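Local coordinates for protein branched-chain alpha-ketoacid decarboxylase (Lactococcus lactis, PDB 2VBF) that probably decarboxylates branched-chain and aromatic alpha-keto acids to aldehydes, using thiamine diphosphate and a magnesium ion as cofactors, at residues Y30-L35 with I59-M64; V233-E238 with L257-L262; V269-P274 with I410-N415. All blocks are in the same frame, centred on the assembly; numbering follows the deposited sequence. Where two conformers were deposited one is given.

Interaction 1 of 3, residues Y30-L35 with I59-M64; sequences YLLDRL and ISREDM
The guanidinium of Arg61 has Leu32 over one face, with CB of Leu32 3.6 Å from NH1 of Arg61, and aspartates at its rim. At one edge, NH1 and NH2 converge end-on upon a single oxygen, OD1 of Asp33, at 2.9 Å and 3.1 Å respectively. That oxygen lies almost in the guanidinium plane, but the carboxylate is turned 71° against it, which rules out a coplanar fork: NH2 arrives nearly in line with the Asp33 C-O bond, NH1 from above the carboxylate. Asp63 takes the other edge side-on, its two oxygens offering syn lone pairs; NE of Arg61 reaches OD1 of Asp63 at 3.0 Å. The bend at chi2 (-74°) puts CD of Arg61 3.8 Å from CD1 of Leu32, and that at chi3 (-62°) turns the guanidinium over CB. The cation probably offsets repulsion between the carboxylates, OD1 of Asp33 and OD2 of Asp63 being 5.6 Å apart. Were Arg61 an alanine, OD1 of Asp33 would probably lose both guanidinium donors and Asp63 its side-on partner, though Lys198 and Tyr25 would still hold OD2 of Asp33. Leu32 also packs on Phe54, Gln57 and Ile58, so helix 27-37 is joined both to helix 52-60 and to the turn after it, while Leu32, Leu35 and Met64 rest on Ile43 of strand 42-45.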
ATOM      1  N   TYR A  30       6.643  28.930  -1.839  1.00 15.54           N
ATOM      2  CA  TYR A  30       6.247  29.194  -0.451  1.00 15.24           C
ATOM      3  C   TYR A  30       6.272  27.914   0.390  1.00 14.56           C
ATOM      4  O   TYR A  30       6.882  27.866   1.473  1.00 13.78           O
ATOM      5  CB  TYR A  30       4.861  29.828  -0.411  1.00 16.89           C
ATOM      6  CG  TYR A  30       4.482  30.425   0.932  1.00 16.88           C
ATOM      7  CD1 TYR A  30       4.640  31.784   1.175  1.00 17.56           C
ATOM      8  CD2 TYR A  30       3.961  29.638   1.953  1.00 17.26           C
ATOM      9  CE1 TYR A  30       4.297  32.336   2.387  1.00 17.50           C
ATOM     10  CE2 TYR A  30       3.615  30.186   3.177  1.00 17.21           C
ATOM     11  CZ  TYR A  30       3.790  31.537   3.392  1.00 17.92           C
ATOM     12  OH  TYR A  30       3.455  32.113   4.600  1.00 19.60           O
ATOM     13  N   LEU A  31       5.629  26.877  -0.141  1.00 13.11           N
ATOM     14  CA  LEU A  31       5.596  25.565   0.506  1.00 13.57           C
ATOM     15  C   LEU A  31       6.995  25.005   0.714  1.00 12.64           C
ATOM     16  O   LEU A  31       7.338  24.581   1.820  1.00 14.50           O
ATOM     17  CB  LEU A  31       4.733  24.602  -0.303  1.00 13.43           C
ATOM     18  CG  LEU A  31       4.556  23.174   0.210  1.00 14.54           C
ATOM     19  CD1 LEU A  31       4.184  23.163   1.688  1.00 15.12           C
ATOM     20  CD2 LEU A  31       3.478  22.460  -0.628  1.00 14.96           C
ATOM     21  N   LEU A  32       7.826  25.057  -0.330  1.00 13.42           N
ATOM     22  CA  LEU A  32       9.167  24.514  -0.245  1.00 13.73           C
ATOM     23  C   LEU A  32      10.038  25.333   0.729  1.00 12.92           C
ATOM     24  O   LEU A  32      10.850  24.769   1.460  1.00 14.37           O
ATOM     25  CB  LEU A  32       9.791  24.397  -1.646  1.00 12.71           C
ATOM     26  CG  LEU A  32       9.129  23.353  -2.577  1.00 13.96           C
ATOM     27  CD1 LEU A  32       9.661  23.453  -3.987  1.00 15.38           C
ATOM     28  CD2 LEU A  32       9.337  21.948  -2.025  1.00 16.40           C
ATOM     29  N   ASP A  33       9.832  26.649   0.771  1.00 15.25           N
ATOM     30  CA  ASP A  33      10.529  27.490   1.740  1.00 15.47           C
ATOM     31  C   ASP A  33      10.176  27.073   3.173  1.00 14.62           C
ATOM     32  O   ASP A  33      11.065  26.934   4.019  1.00 15.00           O
ATOM     33  CB  ASP A  33      10.212  28.969   1.529  1.00 16.78           C
ATOM     34  CG  ASP A  33      11.101  29.632   0.472  1.00 18.07           C
ATOM     35  OD1 ASP A  33      12.057  29.009  -0.020  1.00 20.45           O
ATOM     36  OD2 ASP A  33      10.839  30.802   0.136  1.00 23.46           O
ATOM     37  N   ARG A  34       8.886  26.851   3.431  1.00 15.19           N
ATOM     38  CA  ARG A  34       8.433  26.435   4.759  1.00 15.42           C
ATOM     39  C   ARG A  34       8.975  25.058   5.130  1.00 15.11           C
ATOM     40  O   ARG A  34       9.377  24.846   6.265  1.00 16.08           O
ATOM     41  CB  ARG A  34       6.910  26.431   4.858  1.00 16.09           C
ATOM     42  CG  ARG A  34       6.256  27.819   4.851  1.00 15.01           C
ATOM     43  CD  ARG A  34       6.861  28.755   5.902  1.00 17.09           C
ATOM     44  NE  ARG A  34       5.936  29.815   6.307  1.00 17.51           N
ATOM     45  CZ  ARG A  34       6.233  30.788   7.172  1.00 18.26           C
ATOM     46  NH1 ARG A  34       7.439  30.876   7.708  1.00 19.27           N
ATOM     47  NH2 ARG A  34       5.326  31.698   7.491  1.00 19.46           N
ATOM     48  N   LEU A  35       8.989  24.125   4.175  1.00 15.33           N
ATOM     49  CA  LEU A  35       9.589  22.810   4.419  1.00 16.01           C
ATOM     50  C   LEU A  35      11.074  22.929   4.759  1.00 15.68           C
ATOM     51  O   LEU A  35      11.560  22.273   5.677  1.00 16.56           O
ATOM     52  CB  LEU A  35       9.368  21.863   3.231  1.00 16.44           C
ATOM     53  CG  LEU A  35       7.910  21.539   2.894  1.00 15.87           C
ATOM     54  CD1 LEU A  35       7.894  20.576   1.704  1.00 16.88           C
ATOM     55  CD2 LEU A  35       7.126  20.966   4.096  1.00 15.60           C
ATOM     56  N   ILE A  59      12.970  19.893  -7.970  1.00 17.40           N
ATOM     57  CA  ILE A  59      14.218  19.596  -8.669  1.00 18.67           C
ATOM     58  C   ILE A  59      15.084  20.854  -8.751  1.00 18.73           C
ATOM     59  O   ILE A  59      16.302  20.788  -8.575  1.00 21.22           O
ATOM     60  CB  ILE A  59      13.976  19.034 -10.101  1.00 19.34           C
ATOM     61  CG1 ILE A  59      13.297  17.661 -10.050  1.00 19.86           C
ATOM     62  CG2 ILE A  59      15.302  18.951 -10.884  1.00 19.86           C
ATOM     63  CD1 ILE A  59      14.070  16.594  -9.318  1.00 21.31           C
ATOM     64  N   SER A  60      14.444  21.994  -8.980  1.00 20.23           N
ATOM     65  CA  SER A  60      15.158  23.271  -9.147  1.00 21.44           C
ATOM     66  C   SER A  60      15.772  23.823  -7.855  1.00 22.71           C
ATOM     67  O   SER A  60      16.678  24.647  -7.922  1.00 22.14           O
ATOM     68  CB  SER A  60      14.223  24.317  -9.747  1.00 22.24           C
ATOM     69  OG  SER A  60      13.910  23.991 -11.091  1.00 27.05           O
ATOM     70  N   ARG A  61      15.302  23.375  -6.691  1.00 22.19           N
ATOM     71  CA  ARG A  61      15.842  23.849  -5.399  1.00 23.87           C
ATOM     72  C   ARG A  61      17.305  23.473  -5.237  1.00 24.48           C
ATOM     73  O   ARG A  61      17.665  22.332  -5.493  1.00 26.36           O
ATOM     74  CB  ARG A  61      15.112  23.199  -4.217  1.00 23.64           C
ATOM     75  CG  ARG A  61      13.614  23.414  -4.117  1.00 24.46           C
ATOM     76  CD  ARG A  61      13.225  24.815  -3.672  1.00 24.96           C
ATOM     77  NE  ARG A  61      13.696  25.162  -2.329  1.00 23.50           N
ATOM     78  CZ  ARG A  61      13.220  26.191  -1.622  1.00 23.57           C
ATOM     79  NH1 ARG A  61      12.250  26.949  -2.113  1.00 24.04           N
ATOM     80  NH2 ARG A  61      13.700  26.452  -0.413  1.00 23.21           N
ATOM     81  N   GLU A  62      18.148  24.386  -4.760  1.00 25.59           N
ATOM     82  CA  GLU A  62      19.531  23.990  -4.436  1.00 25.90           C
ATOM     83  C   GLU A  62      19.631  23.276  -3.099  1.00 25.83           C
ATOM     84  O   GLU A  62      20.594  22.534  -2.867  1.00 28.35           O
ATOM     85  CB  GLU A  62      20.501  25.177  -4.416  1.00 28.33           C
ATOM     86  CG  GLU A  62      20.075  26.350  -3.546  1.00 30.28           C
ATOM     87  CD  GLU A  62      19.397  27.427  -4.356  1.00 33.62           C
ATOM     88  OE1 GLU A  62      18.628  27.064  -5.271  1.00 34.23           O
ATOM     89  OE2 GLU A  62      19.654  28.632  -4.100  1.00 36.28           O
ATOM     90  N   ASP A  63      18.635  23.491  -2.235  1.00 23.06           N
ATOM     91  CA  ASP A  63      18.709  23.088  -0.832  1.00 22.45           C
ATOM     92  C   ASP A  63      17.817  21.890  -0.501  1.00 21.33           C
ATOM     93  O   ASP A  63      17.650  21.546   0.674  1.00 21.75           O
ATOM     94  CB  ASP A  63      18.308  24.271   0.065  1.00 22.77           C
ATOM     95  CG  ASP A  63      16.870  24.714  -0.148  1.00 24.02           C
ATOM     96  OD1 ASP A  63      16.211  24.220  -1.082  1.00 25.53           O
ATOM     97  OD2 ASP A  63      16.388  25.569   0.618  1.00 24.17           O
ATOM     98  N   MET A  64      17.287  21.256  -1.541  1.00 20.42           N
ATOM     99  CA  MET A  64      16.285  20.188  -1.399  0.50 20.85           C
ATOM    100  C   MET A  64      16.477  19.177  -2.522  1.00 21.08           C
ATOM    101  O   MET A  64      16.609  19.564  -3.677  1.00 22.96           O
ATOM    102  CB  MET A  64      14.875  20.784  -1.502  0.50 20.30           C
ATOM    103  CG  MET A  64      13.733  19.868  -1.075  0.50 20.64           C
ATOM    104  SD  MET A  64      13.507  19.807   0.719  0.50 17.39           S
ATOM    105  CE  MET A  64      12.928  21.471   1.074  0.50 18.56           C
TER

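Interaction 2 of 3, residues V233-E238 with L257-L262; sequences VIAGHE and LPITTL
The carbonyl oxygen of Val233 is gripped twice by the neighbouring strand. N of Thr260 donates to O of Val233 at 2.9 Å, nearly straight at both ends (167° at the hydrogen), and CA of Ile259 adds a C-H...O contact to the same oxygen at 3.3 Å. The roles are exchanged at the next bond, where O of Thr260 accepts from N of Ala235 at 3.1 Å, in the carbonyl plane, and meets CA of Ile234 at 3.3 Å. With N of Val233 bonded to O of Pro258, these bonds are the evidence for a parallel pair of strands, whose axes approach to 4.7 Å with their directions 30° apart.

Side chains fall on two faces. On one, CD1 of Ile259 lies 3.9 Å from CG1 of Val233 and also reaches CB of Ala235; chi1 (-177°) sets CG1 of Ile259 beside its carbonyl carbon, and the extended chi2 then carries CD1 to these two residues. On the opposite face, Ile234 and Thr260 lie side by side and point the same way, CG1 of Ile234 touching CG2 of Thr260 at 3.7 Å, while the threonine hydroxyl is engaged by Gly278 O.

The two parallel neighbours and the mostly helical connection between them, including helix 245-255, make a beta-alpha-beta crossover. That helix covers the face bearing Ile259, through Val248 and Val252; helix 287-295 meets Thr260 through Val293. Strand 298-302 flanks 231-235, and strand 276-279 flanks 259-261.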
ATOM      1  N   VAL A 233      12.608   7.688  36.294  1.00 15.16           N
ATOM      2  CA  VAL A 233      12.079   8.371  35.121  1.00 14.50           C
ATOM      3  C   VAL A 233      11.788   7.309  34.067  1.00 13.72           C
ATOM      4  O   VAL A 233      12.579   6.386  33.873  1.00 13.43           O
ATOM      5  CB  VAL A 233      13.086   9.388  34.557  1.00 14.67           C
ATOM      6  CG1 VAL A 233      12.488  10.139  33.347  1.00 14.00           C
ATOM      7  CG2 VAL A 233      13.508  10.364  35.640  1.00 13.69           C
ATOM      8  N   ILE A 234      10.638   7.412  33.410  1.00 14.01           N
ATOM      9  CA  ILE A 234      10.346   6.559  32.267  1.00 14.47           C
ATOM     10  C   ILE A 234      10.148   7.481  31.056  1.00 15.40           C
ATOM     11  O   ILE A 234       9.255   8.332  31.063  1.00 16.64           O
ATOM     12  CB  ILE A 234       9.088   5.666  32.486  1.00 15.30           C
ATOM     13  CG1 ILE A 234       9.150   4.941  33.839  1.00 15.89           C
ATOM     14  CG2 ILE A 234       8.928   4.675  31.316  1.00 13.54           C
ATOM     15  CD1 ILE A 234       7.952   4.033  34.114  1.00 14.85           C
ATOM     16  N   ALA A 235      11.001   7.341  30.037  1.00 14.66           N
ATOM     17  CA  ALA A 235      10.901   8.152  28.819  1.00 15.11           C
ATOM     18  C   ALA A 235      10.288   7.315  27.693  1.00 14.70           C
ATOM     19  O   ALA A 235      10.532   6.111  27.603  1.00 14.12           O
ATOM     20  CB  ALA A 235      12.256   8.692  28.409  1.00 14.25           C
ATOM     21  N   GLY A 236       9.485   7.958  26.847  1.00 13.82           N
ATOM     22  CA  GLY A 236       8.785   7.272  25.770  1.00 14.79           C
ATOM     23  C   GLY A 236       8.883   7.965  24.425  1.00 14.21           C
ATOM     24  O   GLY A 236       9.669   8.901  24.240  1.00 13.26           O
ATOM     25  N   HIS A 237       8.053   7.493  23.495  1.00 13.22           N
ATOM     26  CA  HIS A 237       8.194   7.833  22.094  1.00 14.27           C
ATOM     27  C   HIS A 237       7.945   9.308  21.826  1.00 12.43           C
ATOM     28  O   HIS A 237       8.484   9.834  20.876  1.00 12.91           O
ATOM     29  CB  HIS A 237       7.274   6.971  21.216  1.00 13.90           C
ATOM     30  CG  HIS A 237       5.820   7.290  21.368  1.00 14.09           C
ATOM     31  ND1 HIS A 237       5.097   6.931  22.483  1.00 13.96           N
ATOM     32  CD2 HIS A 237       4.960   7.949  20.555  1.00 13.55           C
ATOM     33  CE1 HIS A 237       3.852   7.339  22.345  1.00 13.98           C
ATOM     34  NE2 HIS A 237       3.740   7.963  21.184  1.00 12.98           N
ATOM     35  N   GLU A 238       7.136   9.975  22.644  1.00 13.52           N
ATOM     36  CA  GLU A 238       6.822  11.383  22.370  1.00 12.88           C
ATOM     37  C   GLU A 238       8.050  12.283  22.579  1.00 13.04           C
ATOM     38  O   GLU A 238       8.137  13.369  22.000  1.00 12.16           O
ATOM     39  CB  GLU A 238       5.602  11.851  23.172  1.00 13.64           C
ATOM     40  CG  GLU A 238       4.342  11.040  22.875  1.00 13.74           C
ATOM     41  CD  GLU A 238       3.100  11.533  23.607  1.00 14.95           C
ATOM     42  OE1 GLU A 238       3.227  12.165  24.681  1.00 14.77           O
ATOM     43  OE2 GLU A 238       1.989  11.302  23.085  1.00 13.80           O
ATOM     44  N   LEU A 257      19.505  10.610  37.925  1.00 14.98           N
ATOM     45  CA  LEU A 257      18.240   9.922  38.212  1.00 15.31           C
ATOM     46  C   LEU A 257      18.178   8.594  37.475  1.00 15.11           C
ATOM     47  O   LEU A 257      18.560   8.527  36.305  1.00 16.36           O
ATOM     48  CB  LEU A 257      17.041  10.782  37.806  1.00 15.70           C
ATOM     49  CG  LEU A 257      16.725  11.985  38.700  1.00 16.14           C
ATOM     50  CD1 LEU A 257      15.837  12.985  37.964  1.00 16.21           C
ATOM     51  CD2 LEU A 257      16.073  11.526  40.018  1.00 16.66           C
ATOM     52  N   PRO A 258      17.700   7.525  38.148  1.00 14.07           N
ATOM     53  CA  PRO A 258      17.455   6.268  37.436  1.00 13.91           C
ATOM     54  C   PRO A 258      16.451   6.478  36.300  1.00 13.88           C
ATOM     55  O   PRO A 258      15.490   7.234  36.459  1.00 12.59           O
ATOM     56  CB  PRO A 258      16.869   5.348  38.522  1.00 13.70           C
ATOM     57  CG  PRO A 258      17.318   5.951  39.811  1.00 13.87           C
ATOM     58  CD  PRO A 258      17.372   7.418  39.579  1.00 14.73           C
ATOM     59  N   ILE A 259      16.712   5.844  35.161  1.00 13.54           N
ATOM     60  CA  ILE A 259      15.827   5.965  34.000  1.00 13.65           C
ATOM     61  C   ILE A 259      15.691   4.653  33.230  1.00 12.59           C
ATOM     62  O   ILE A 259      16.646   3.884  33.076  1.00 13.14           O
ATOM     63  CB  ILE A 259      16.276   7.107  33.030  1.00 14.32           C
ATOM     64  CG1 ILE A 259      15.286   7.257  31.854  1.00 16.96           C
ATOM     65  CG2 ILE A 259      17.692   6.859  32.499  1.00 12.49           C
ATOM     66  CD1 ILE A 259      15.300   8.613  31.194  1.00 15.19           C
ATOM     67  N   THR A 260      14.467   4.424  32.770  1.00 14.12           N
ATOM     68  CA  THR A 260      14.130   3.312  31.907  1.00 12.63           C
ATOM     69  C   THR A 260      13.299   3.859  30.741  1.00 13.23           C
ATOM     70  O   THR A 260      12.827   4.993  30.791  1.00 12.62           O
ATOM     71  CB  THR A 260      13.369   2.214  32.706  1.00 12.29           C
ATOM     72  OG1 THR A 260      13.143   1.070  31.879  1.00 14.59           O
ATOM     73  CG2 THR A 260      12.050   2.730  33.289  1.00 10.46           C
ATOM     74  N   THR A 261      13.192   3.075  29.673  1.00 12.90           N
ATOM     75  CA  THR A 261      12.217   3.317  28.616  1.00 12.46           C
ATOM     76  C   THR A 261      11.468   2.020  28.350  1.00 12.45           C
ATOM     77  O   THR A 261      11.926   0.926  28.704  1.00 13.08           O
ATOM     78  CB  THR A 261      12.861   3.814  27.284  1.00 12.63           C
ATOM     79  OG1 THR A 261      13.489   2.720  26.601  1.00 12.11           O
ATOM     80  CG2 THR A 261      13.891   4.915  27.542  1.00 12.52           C
ATOM     81  N   LEU A 262      10.306   2.142  27.728  1.00 13.07           N
ATOM     82  CA  LEU A 262       9.644   0.976  27.142  1.00 12.93           C
ATOM     83  C   LEU A 262      10.372   0.663  25.835  1.00 13.25           C
ATOM     84  O   LEU A 262      11.242   1.426  25.390  1.00 13.90           O
ATOM     85  CB  LEU A 262       8.166   1.274  26.861  1.00 15.35           C
ATOM     86  CG  LEU A 262       7.311   1.843  27.995  1.00 14.07           C
ATOM     87  CD1 LEU A 262       5.866   1.950  27.523  1.00 15.75           C
ATOM     88  CD2 LEU A 262       7.410   1.001  29.248  1.00 15.44           C
TER
HETATM   89  O   HOH W   1       9.122   4.318  26.723  1.00 22.78           O

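Interaction 3 of 3, residues V269-P274 with I410-N415; sequences VDESLP and IFLKSN
Glu271 crosses to Leu412 from a type I beta turn spanning Asp270 to Leu273, which also contains an Asx turn. Its CB already touches the other segment, 3.6 Å from O of Leu412. With CG anti to the carbonyl carbon (chi1 -63°) and the chain extended beyond, the carboxylate is carried obliquely past the leucine side chain, CD lying 3.9 Å from CG of Leu412. At the tip, OE1 accepts from N of Leu412 at 2.9 Å; the bond is straight (168°) but reaches the oxygen on its anti side, out of the carboxylate plane. OE1 of Glu271 also stands 3.2 Å from O of Ile410, two acceptors that cannot bond each other. Lys266 probably relieves this closeness, since its NZ forms a salt bridge with OE2 of Glu271 and donates to O of Ile410.

Asp270 secures the far end. With CG anti to the backbone N (chi1 -166°), its carboxylate swings over to Asn415, where OD2 takes N of Asn415 at 2.7 Å, on the syn side. Two charged side chains of one turn therefore bind two backbone amides of the facing loop, three residues apart. A water accepts from N of Glu271 and lies 2.8 Å from O of Lys413, to which it probably donates.

The loop before strand 276-279, in the central domain, is thereby tied to the loop before strand 417-419, in the C-terminal thiamine diphosphate domain.

What fixes the Asp270 carboxylate is its other oxygen: OD1 receives N of Ser272 at 3.0 Å, almost along its C-O bond, and OG of Ser272 at 2.8 Å from above the carboxylate plane.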
ATOM      1  N   VAL A 269      16.239   8.186  25.463  1.00 13.88           N
ATOM      2  CA  VAL A 269      17.435   8.660  26.156  1.00 16.45           C
ATOM      3  C   VAL A 269      18.621   7.829  25.694  1.00 17.03           C
ATOM      4  O   VAL A 269      18.442   6.740  25.157  1.00 17.59           O
ATOM      5  CB  VAL A 269      17.295   8.557  27.682  1.00 16.96           C
ATOM      6  CG1 VAL A 269      16.109   9.403  28.145  1.00 22.02           C
ATOM      7  CG2 VAL A 269      17.198   7.092  28.133  1.00 18.51           C
ATOM      8  N   ASP A 270      19.825   8.332  25.927  1.00 17.10           N
ATOM      9  CA  ASP A 270      21.054   7.608  25.608  1.00 18.01           C
ATOM     10  C   ASP A 270      21.223   6.461  26.598  1.00 18.01           C
ATOM     11  O   ASP A 270      21.286   6.686  27.808  1.00 19.02           O
ATOM     12  CB  ASP A 270      22.258   8.553  25.698  1.00 18.66           C
ATOM     13  CG  ASP A 270      23.504   7.976  25.052  1.00 17.73           C
ATOM     14  OD1 ASP A 270      23.911   6.856  25.415  1.00 20.03           O
ATOM     15  OD2 ASP A 270      24.065   8.655  24.164  1.00 22.88           O
ATOM     16  N   GLU A 271      21.290   5.237  26.088  1.00 16.78           N
ATOM     17  CA  GLU A 271      21.362   4.049  26.933  1.00 18.15           C
ATOM     18  C   GLU A 271      22.724   3.772  27.598  1.00 19.30           C
ATOM     19  O   GLU A 271      22.827   2.846  28.406  1.00 20.33           O
ATOM     20  CB  GLU A 271      20.929   2.821  26.138  1.00 18.72           C
ATOM     21  CG  GLU A 271      19.475   2.882  25.670  1.00 18.09           C
ATOM     22  CD  GLU A 271      18.953   1.534  25.202  1.00 17.35           C
ATOM     23  OE1 GLU A 271      19.760   0.583  25.105  1.00 17.87           O
ATOM     24  OE2 GLU A 271      17.731   1.416  24.932  1.00 15.79           O
ATOM     25  N   SER A 272      23.754   4.540  27.259  1.00 20.76           N
ATOM     26  CA  SER A 272      25.086   4.316  27.846  1.00 22.01           C
ATOM     27  C   SER A 272      25.197   4.959  29.228  1.00 24.54           C
ATOM     28  O   SER A 272      26.088   4.596  30.010  1.00 25.45           O
ATOM     29  CB  SER A 272      26.178   4.849  26.920  1.00 21.28           C
ATOM     30  OG  SER A 272      26.158   6.255  26.890  1.00 20.12           O
ATOM     31  N   LEU A 273      24.297   5.906  29.513  1.00 24.74           N
ATOM     32  CA  LEU A 273      24.220   6.575  30.822  1.00 24.43           C
ATOM     33  C   LEU A 273      24.290   5.602  31.989  1.00 23.91           C
ATOM     34  O   LEU A 273      23.646   4.555  31.965  1.00 24.39           O
ATOM     35  CB  LEU A 273      22.930   7.384  30.933  1.00 24.52           C
ATOM     36  CG  LEU A 273      22.731   8.555  29.973  1.00 25.32           C
ATOM     37  CD1 LEU A 273      21.500   9.335  30.359  1.00 26.28           C
ATOM     38  CD2 LEU A 273      23.963   9.440  29.961  1.00 24.71           C
ATOM     39  N   PRO A 274      25.074   5.947  33.033  1.00 23.43           N
ATOM     40  CA  PRO A 274      25.214   5.020  34.145  1.00 22.87           C
ATOM     41  C   PRO A 274      23.894   4.738  34.864  1.00 20.15           C
ATOM     42  O   PRO A 274      23.735   3.655  35.411  1.00 22.79           O
ATOM     43  CB  PRO A 274      26.218   5.722  35.082  1.00 23.87           C
ATOM     44  CG  PRO A 274      26.211   7.122  34.686  1.00 24.07           C
ATOM     45  CD  PRO A 274      25.875   7.166  33.229  1.00 24.89           C
ATOM     46  N   ILE A 410      18.763  -5.034  23.686  1.00 18.66           N
ATOM     47  CA  ILE A 410      20.201  -4.762  23.635  0.50 19.25           C
ATOM     48  C   ILE A 410      20.501  -3.358  24.185  1.00 18.83           C
ATOM     49  O   ILE A 410      19.759  -2.399  23.964  1.00 19.82           O
ATOM     50  CB  ILE A 410      20.826  -5.011  22.224  0.50 19.27           C
ATOM     51  CG1 ILE A 410      20.577  -3.847  21.260  0.50 19.38           C
ATOM     52  CG2 ILE A 410      20.335  -6.333  21.635  0.50 19.94           C
ATOM     53  CD1 ILE A 410      21.733  -2.874  21.192  0.50 21.30           C
ATOM     54  N   PHE A 411      21.585  -3.267  24.960  1.00 19.22           N
ATOM     55  CA  PHE A 411      22.038  -1.979  25.482  1.00 17.67           C
ATOM     56  C   PHE A 411      22.819  -1.285  24.392  1.00 17.60           C
ATOM     57  O   PHE A 411      23.818  -1.810  23.891  1.00 17.90           O
ATOM     58  CB  PHE A 411      22.909  -2.133  26.735  1.00 16.99           C
ATOM     59  CG  PHE A 411      22.124  -2.428  27.972  1.00 16.86           C
ATOM     60  CD1 PHE A 411      21.699  -1.404  28.807  1.00 15.91           C
ATOM     61  CD2 PHE A 411      21.783  -3.724  28.297  1.00 17.94           C
ATOM     62  CE1 PHE A 411      20.967  -1.664  29.948  1.00 17.47           C
ATOM     63  CE2 PHE A 411      21.036  -3.997  29.454  1.00 17.95           C
ATOM     64  CZ  PHE A 411      20.635  -2.962  30.279  1.00 17.70           C
ATOM     65  N   LEU A 412      22.335  -0.113  24.005  1.00 16.00           N
ATOM     66  CA  LEU A 412      22.974   0.667  22.976  1.00 19.02           C
ATOM     67  C   LEU A 412      24.137   1.421  23.586  1.00 20.60           C
ATOM     68  O   LEU A 412      24.133   1.752  24.783  1.00 20.64           O
ATOM     69  CB  LEU A 412      21.997   1.668  22.360  1.00 18.81           C
ATOM     70  CG  LEU A 412      20.747   1.055  21.718  1.00 18.22           C
ATOM     71  CD1 LEU A 412      19.759   2.149  21.335  1.00 18.93           C
ATOM     72  CD2 LEU A 412      21.122   0.200  20.520  1.00 19.07           C
ATOM     73  N   LYS A 413      25.117   1.702  22.739  1.00 22.24           N
ATOM     74  CA  LYS A 413      26.275   2.483  23.134  1.00 22.67           C
ATOM     75  C   LYS A 413      26.004   3.967  22.999  1.00 22.37           C
ATOM     76  O   LYS A 413      24.916   4.402  22.590  1.00 21.73           O
ATOM     77  CB  LYS A 413      27.494   2.033  22.323  1.00 23.46           C
ATOM     78  CG  LYS A 413      27.760   0.550  22.544  1.00 24.39           C
ATOM     79  CD  LYS A 413      29.137   0.106  22.153  1.00 25.70           C
ATOM     80  CE  LYS A 413      29.398  -1.325  22.627  1.00 26.10           C
ATOM     81  NZ  LYS A 413      28.329  -2.299  22.238  1.00 25.58           N
ATOM     82  N   SER A 414      26.990   4.767  23.372  1.00 21.93           N
ATOM     83  CA  SER A 414      26.825   6.204  23.385  1.00 21.74           C
ATOM     84  C   SER A 414      26.421   6.766  22.014  1.00 20.96           C
ATOM     85  O   SER A 414      26.923   6.314  20.981  1.00 20.68           O
ATOM     86  CB  SER A 414      28.134   6.840  23.837  1.00 22.88           C
ATOM     87  OG  SER A 414      29.168   6.472  22.951  1.00 23.80           O
ATOM     88  N   ASN A 415      25.517   7.747  22.032  1.00 19.29           N
ATOM     89  CA  ASN A 415      24.995   8.426  20.839  1.00 20.56           C
ATOM     90  C   ASN A 415      24.372   7.487  19.799  1.00 20.31           C
ATOM     91  O   ASN A 415      24.270   7.821  18.614  1.00 21.21           O
ATOM     92  CB  ASN A 415      26.077   9.295  20.189  1.00 22.33           C
ATOM     93  CG  ASN A 415      25.510  10.285  19.197  1.00 22.96           C
ATOM     94  OD1 ASN A 415      24.538  10.984  19.473  1.00 27.62           O
ATOM     95  ND2 ASN A 415      26.106  10.333  18.016  1.00 30.67           N
TER
HETATM   96  O   HOH W   2      22.344   5.219  23.269  1.00 17.87           O

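In the fold
Along the chain the contacts come in series, and they sample all three parts of the subunit. Interaction 1 lies in the N-terminal thiamine diphosphate domain, beside the parallel sheet holding strands 42-45 and 65-68; its centre is 36 Å from those of the other two, with no touch. Interaction 2 pairs strands within the mixed sheet of the central domain. Interaction 3, only 12 Å from it between centres, leads from that domain to the C-terminal one. These two meet directly: CG1 of Val269 packs against CD1 of Ile259 and CB of Ala235. The turn that meets the C-terminal domain thus follows directly from a residue seated on the central sheet, whereas interaction 1 is local to its own domain.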